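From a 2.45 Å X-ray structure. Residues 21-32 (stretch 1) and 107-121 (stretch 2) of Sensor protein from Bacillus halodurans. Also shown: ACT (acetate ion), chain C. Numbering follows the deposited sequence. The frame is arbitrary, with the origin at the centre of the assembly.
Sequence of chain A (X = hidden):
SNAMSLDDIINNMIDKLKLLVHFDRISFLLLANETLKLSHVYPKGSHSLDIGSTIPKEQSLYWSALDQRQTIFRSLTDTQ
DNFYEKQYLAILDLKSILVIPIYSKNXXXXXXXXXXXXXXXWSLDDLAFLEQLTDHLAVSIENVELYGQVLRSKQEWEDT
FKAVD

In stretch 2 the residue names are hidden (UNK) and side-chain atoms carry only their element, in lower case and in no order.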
# COMPACT_ATOMS: atom_id res chain seq x y z
N VAL A 21 -14.48 -3.49 1.12
CA VAL A 21 -13.90 -2.26 1.61
C VAL A 21 -13.94 -1.20 0.54
O VAL A 21 -13.57 -1.45 -0.60
CB VAL A 21 -12.45 -2.52 2.09
CG1 VAL A 21 -11.70 -1.24 2.26
CG2 VAL A 21 -12.46 -3.27 3.42
N HIS A 22 -14.44 -0.03 0.89
CA HIS A 22 -14.48 1.11 -0.04
C HIS A 22 -13.08 1.67 -0.35
O HIS A 22 -12.35 2.06 0.55
CB HIS A 22 -15.37 2.22 0.54
CG HIS A 22 -15.28 3.52 -0.20
ND1 HIS A 22 -15.34 4.75 0.43
CD2 HIS A 22 -15.14 3.79 -1.52
CE1 HIS A 22 -15.22 5.71 -0.46
NE2 HIS A 22 -15.10 5.16 -1.66
N PHE A 23 -12.70 1.69 -1.62
CA PHE A 23 -11.44 2.27 -2.04
C PHE A 23 -11.47 2.43 -3.54
O PHE A 23 -12.26 1.77 -4.23
CB PHE A 23 -10.26 1.38 -1.65
CG PHE A 23 -10.16 0.11 -2.46
CD1 PHE A 23 -10.92 -1.01 -2.12
CD2 PHE A 23 -9.33 0.03 -3.57
CE1 PHE A 23 -10.85 -2.18 -2.86
CE2 PHE A 23 -9.25 -1.14 -4.33
CZ PHE A 23 -10.01 -2.25 -3.96
N ASP A 24 -10.58 3.27 -4.07
CA ASP A 24 -10.55 3.54 -5.48
C ASP A 24 -9.27 3.01 -6.12
O ASP A 24 -9.28 2.63 -7.29
CB ASP A 24 -10.70 5.04 -5.72
CG ASP A 24 -11.98 5.60 -5.10
OD1 ASP A 24 -11.88 6.45 -4.18
OD2 ASP A 24 -13.10 5.18 -5.49
N ARG A 25 -8.18 2.97 -5.36
CA ARG A 25 -6.89 2.62 -5.93
C ARG A 25 -6.07 1.91 -4.90
O ARG A 25 -6.07 2.29 -3.75
CB ARG A 25 -6.17 3.90 -6.35
CG ARG A 25 -5.07 3.73 -7.37
CD ARG A 25 -3.74 3.63 -6.69
NE ARG A 25 -2.64 3.55 -7.64
CZ ARG A 25 -1.37 3.67 -7.29
NH1 ARG A 25 -1.06 3.87 -6.00
NH2 ARG A 25 -0.41 3.57 -8.21
N ILE A 26 -5.37 0.85 -5.31
CA ILE A 26 -4.47 0.14 -4.42
C ILE A 26 -3.18 -0.10 -5.14
O ILE A 26 -3.18 -0.38 -6.34
CB ILE A 26 -5.02 -1.26 -3.99
CG1 ILE A 26 -6.34 -1.11 -3.27
CG2 ILE A 26 -4.05 -1.98 -3.06
CD1 ILE A 26 -6.53 -2.04 -2.09
N SER A 27 -2.07 0.01 -4.43
CA SER A 27 -0.82 -0.47 -4.97
C SER A 27 -0.17 -1.33 -3.94
O SER A 27 -0.36 -1.15 -2.74
CB SER A 27 0.10 0.68 -5.38
OG SER A 27 0.53 1.38 -4.24
N PHE A 28 0.62 -2.29 -4.41
CA PHE A 28 1.35 -3.13 -3.52
C PHE A 28 2.82 -3.00 -3.86
O PHE A 28 3.21 -3.00 -5.03
CB PHE A 28 0.87 -4.58 -3.60
CG PHE A 28 1.83 -5.55 -3.00
CD1 PHE A 28 2.00 -5.61 -1.62
CD2 PHE A 28 2.62 -6.34 -3.81
CE1 PHE A 28 2.93 -6.47 -1.05
CE2 PHE A 28 3.56 -7.22 -3.25
CZ PHE A 28 3.71 -7.27 -1.86
N LEU A 29 3.64 -2.89 -2.82
CA LEU A 29 5.07 -2.73 -3.02
C LEU A 29 5.82 -3.82 -2.30
O LEU A 29 5.42 -4.24 -1.22
CB LEU A 29 5.53 -1.35 -2.58
CG LEU A 29 4.87 -0.21 -3.37
CD1 LEU A 29 3.61 0.28 -2.66
CD2 LEU A 29 5.85 0.94 -3.58
N LEU A 30 6.90 -4.27 -2.91
CA LEU A 30 7.60 -5.44 -2.44
C LEU A 30 8.98 -5.03 -1.98
O LEU A 30 9.69 -4.32 -2.68
CB LEU A 30 7.73 -6.49 -3.55
CG LEU A 30 7.72 -8.00 -3.26
CD1 LEU A 30 8.61 -8.79 -4.26
CD2 LEU A 30 8.07 -8.41 -1.80
N LEU A 31 9.35 -5.47 -0.79
CA LEU A 31 10.68 -5.26 -0.31
C LEU A 31 11.50 -6.53 -0.59
O LEU A 31 11.19 -7.60 -0.07
CB LEU A 31 10.65 -4.94 1.18
CG LEU A 31 11.99 -4.55 1.79
CD1 LEU A 31 12.45 -3.23 1.21
CD2 LEU A 31 11.87 -4.45 3.29
N ALA A 32 12.50 -6.40 -1.46
CA ALA A 32 13.57 -7.39 -1.60
C ALA A 32 14.92 -6.68 -1.58
O ALA A 32 15.06 -5.59 -2.15
CB ALA A 32 13.40 -8.20 -2.88
N UNK A 107 10.41 -10.86 9.00
CA UNK A 107 10.91 -9.71 8.23
C UNK A 107 9.81 -8.78 7.71
O UNK A 107 8.62 -9.12 7.72
c UNK A 107 11.75 -10.19 7.04
n UNK A 107 11.39 -12.02 2.44
c UNK A 107 11.73 -11.39 4.80
c UNK A 107 10.90 -10.95 6.00
c UNK A 107 10.87 -12.18 3.83
N UNK A 108 10.23 -7.60 7.26
CA UNK A 108 9.37 -6.72 6.49
C UNK A 108 9.27 -7.30 5.11
O UNK A 108 10.26 -7.78 4.56
c UNK A 108 10.28 -4.69 7.69
c UNK A 108 9.98 -5.34 6.38
c UNK A 108 11.63 -4.08 7.60
n UNK A 108 11.62 -2.72 8.11
n UNK A 108 12.43 -0.58 8.32
c UNK A 108 12.53 -1.81 7.81
n UNK A 108 13.54 -2.12 6.98
N UNK A 109 8.07 -7.23 4.56
CA UNK A 109 7.75 -7.90 3.31
C UNK A 109 7.40 -6.87 2.23
O UNK A 109 7.75 -7.05 1.07
c UNK A 109 6.57 -8.89 3.55
c UNK A 109 7.08 -10.14 4.19
c UNK A 109 5.83 -9.22 2.26
N UNK A 110 6.73 -5.79 2.62
CA UNK A 110 6.31 -4.81 1.62
C UNK A 110 5.38 -3.77 2.19
O UNK A 110 5.35 -3.55 3.41
N UNK A 111 4.64 -3.11 1.31
CA UNK A 111 3.72 -2.06 1.71
C UNK A 111 2.44 -2.19 0.92
O UNK A 111 2.47 -2.53 -0.27
c UNK A 111 3.30 0.48 1.64
c UNK A 111 4.36 -0.64 1.53
c UNK A 111 5.45 -0.42 2.56
N UNK A 112 1.31 -1.97 1.60
CA UNK A 112 0.01 -1.82 0.92
C UNK A 112 -0.45 -0.37 1.02
O UNK A 112 -0.53 0.19 2.12
c UNK A 112 -3.38 -3.62 1.58
c UNK A 112 -2.14 -3.66 -0.54
c UNK A 112 -1.03 -2.77 1.50
c UNK A 112 -2.36 -2.89 0.75
N UNK A 113 -0.77 0.22 -0.11
CA UNK A 113 -1.15 1.62 -0.19
C UNK A 113 -2.58 1.72 -0.70
O UNK A 113 -2.85 1.32 -1.84
c UNK A 113 -0.21 2.34 -1.16
o UNK A 113 -0.45 3.72 -1.13
N UNK A 114 -3.49 2.24 0.11
CA UNK A 114 -4.90 2.24 -0.29
C UNK A 114 -5.40 3.68 -0.38
O UNK A 114 -5.32 4.44 0.60
c UNK A 114 -5.20 0.02 0.90
c UNK A 114 -5.80 1.41 0.65
c UNK A 114 -7.22 1.27 0.06
c UNK A 114 -6.10 -0.89 1.66
N UNK A 115 -5.87 4.04 -1.57
CA UNK A 115 -6.23 5.40 -1.89
C UNK A 115 -7.73 5.57 -2.01
O UNK A 115 -8.44 4.64 -2.42
N UNK A 116 -8.21 6.74 -1.61
CA UNK A 116 -9.60 7.12 -1.89
C UNK A 116 -9.62 8.46 -2.58
O UNK A 116 -8.82 9.36 -2.25
n UNK A 116 -11.98 4.69 1.77
c UNK A 116 -10.72 5.84 0.01
n UNK A 116 -12.56 5.44 3.87
c UNK A 116 -11.40 5.97 1.36
c UNK A 116 -12.53 4.46 2.96
n UNK A 116 -13.04 3.26 3.25
c UNK A 116 -10.44 7.19 -0.61
N UNK A 117 -10.52 8.59 -3.56
CA UNK A 117 -10.71 9.85 -4.29
C UNK A 117 -11.49 10.86 -3.46
O UNK A 117 -11.25 12.05 -3.56
c UNK A 117 -9.94 7.72 -8.76
c UNK A 117 -11.37 9.62 -5.66
c UNK A 117 -11.02 8.50 -7.94
c UNK A 117 -10.50 8.74 -6.53
n UNK A 117 -10.17 7.79 -10.25
N UNK A 118 -12.40 10.38 -2.63
CA UNK A 118 -13.16 11.24 -1.73
C UNK A 118 -12.61 11.07 -0.32
O UNK A 118 -12.19 9.98 0.07
c UNK A 118 -14.64 10.90 -1.77
o UNK A 118 -17.64 11.86 -2.99
c UNK A 118 -15.32 11.28 -3.08
n UNK A 118 -17.14 9.68 -3.21
c UNK A 118 -16.81 10.96 -3.09
N UNK A 119 -12.57 12.16 0.43
CA UNK A 119 -11.98 12.12 1.75
C UNK A 119 -12.97 11.63 2.78
O UNK A 119 -13.56 12.42 3.52
c UNK A 119 -9.93 13.60 1.80
n UNK A 119 -8.54 15.34 2.76
o UNK A 119 -8.99 13.51 4.02
c UNK A 119 -9.12 14.15 2.96
c UNK A 119 -11.40 13.47 2.13
N UNK A 120 -13.13 10.31 2.83
CA UNK A 120 -14.07 9.65 3.73
C UNK A 120 -13.24 8.90 4.76
O UNK A 120 -12.37 8.12 4.40
c UNK A 120 -16.50 8.85 0.83
c UNK A 120 -15.94 9.58 2.02
c UNK A 120 -15.83 7.80 3.82
c UNK A 120 -15.02 8.72 2.91
N UNK A 121 -13.49 9.14 6.04
CA UNK A 121 -12.73 8.50 7.11
C UNK A 121 -12.72 6.98 7.02
O UNK A 121 -13.69 6.36 6.59
o UNK A 121 -12.39 11.06 8.21
o UNK A 121 -14.10 10.82 9.55
c UNK A 121 -13.30 8.87 8.48
c UNK A 121 -13.26 10.36 8.76
C ACT C . 2.41 4.53 -5.89
O ACT C . 3.22 5.48 -5.62
OXT ACT C . 1.91 3.87 -4.93
CH3 ACT C . 2.08 4.24 -7.32
O HOH W 1 -2.77 3.77 -3.60

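Position 107 has four carbons in a row ending in nitrogen and makes no contact with stretch 1. It is lysine, K107.

Position 108 has three carbons, a nitrogen, then a carbon bearing two more nitrogens. Its CB lies 3.7 Å from L31 CD2. It is arginine, R108.

Position 109 has three carbons, branched at the first. Its CB points away from stretch 1, but its backbone O accepts a hydrogen bond from L31 N (2.9 Å). The atoms fit valine, V109.

Position 110 has no side-chain atoms. Its CA sits 3.0 Å from L29 O. An ideal CB here would be 2.1 Å from L29 O, a clash. It is glycine, G110.

Position 111 again has one carbon carrying two, on the same face of the sheet as L29. One of the two outer carbons approaches L29 CD1. It is valine, V111; its CG1 is 4.3 Å from L29 CD1.

Position 112 has four carbons, forked at the second. A terminal carbon packs against I26 CG2. It is leucine, L112; its CD1 is 3.6 Å from I26 CG2.

Position 113 has one carbon and one oxygen. Its CB is 3.3 Å from S27 OG. A water accepts from R25 NH1 (2.9 Å) and donates to the backbone O of position 113 (3.0 Å). It is serine, S113.

Position 114 has four carbons, forked at the first, with one arm two carbons long. The short arm meets F23 CB, and the inner carbon of the long arm meets I26 CD1. It is isoleucine, I114; CG2 to F23 CB is 3.5 Å, and CG1 to I26 CD1 is 3.9 Å.

Position 115 lacks a side chain. Its N donates to R25 O (2.8 Å), and its O accepts from D24 N (3.0 Å). It is glycine, G115.

Position 116 has three carbons, a nitrogen, and a carbon with two nitrogens. Two of its nitrogens donate to H22 O, and H22 ND1 lies over one face of the planar end group. It is arginine, R116; NE and NH2 are 2.9 and 3.0 Å from H22 O.

Position 117 has four carbons ending in nitrogen. Its backbone N donates to D24 OD1 (2.6 Å). It is lysine, K117.

Positions 118 and 119 each have three carbons, the third bearing one oxygen and one nitrogen. The second is out of reach. They are glutamines, Q118 and Q119.

Position 120 has four carbons, forked at the first, one arm longer. The end of the long arm meets the H22 ring edge. It is isoleucine, I120; its CD1 is 3.6 Å from H22 CE1.

Position 121 has two carbons, the second with two oxygens, out of reach. It is aspartate, D121.

The strands run antiparallel. Paired backbone hydrogen bonds join S27 with S113 and L29 with V111. I26, F28, L112 and I114 share one face as an apolar layer. Beyond the strand pairing, R116 and D24 tie side chains to the opposing backbone.

Stretch 2, residues 107-121: KRVGVLSIGRKQQID
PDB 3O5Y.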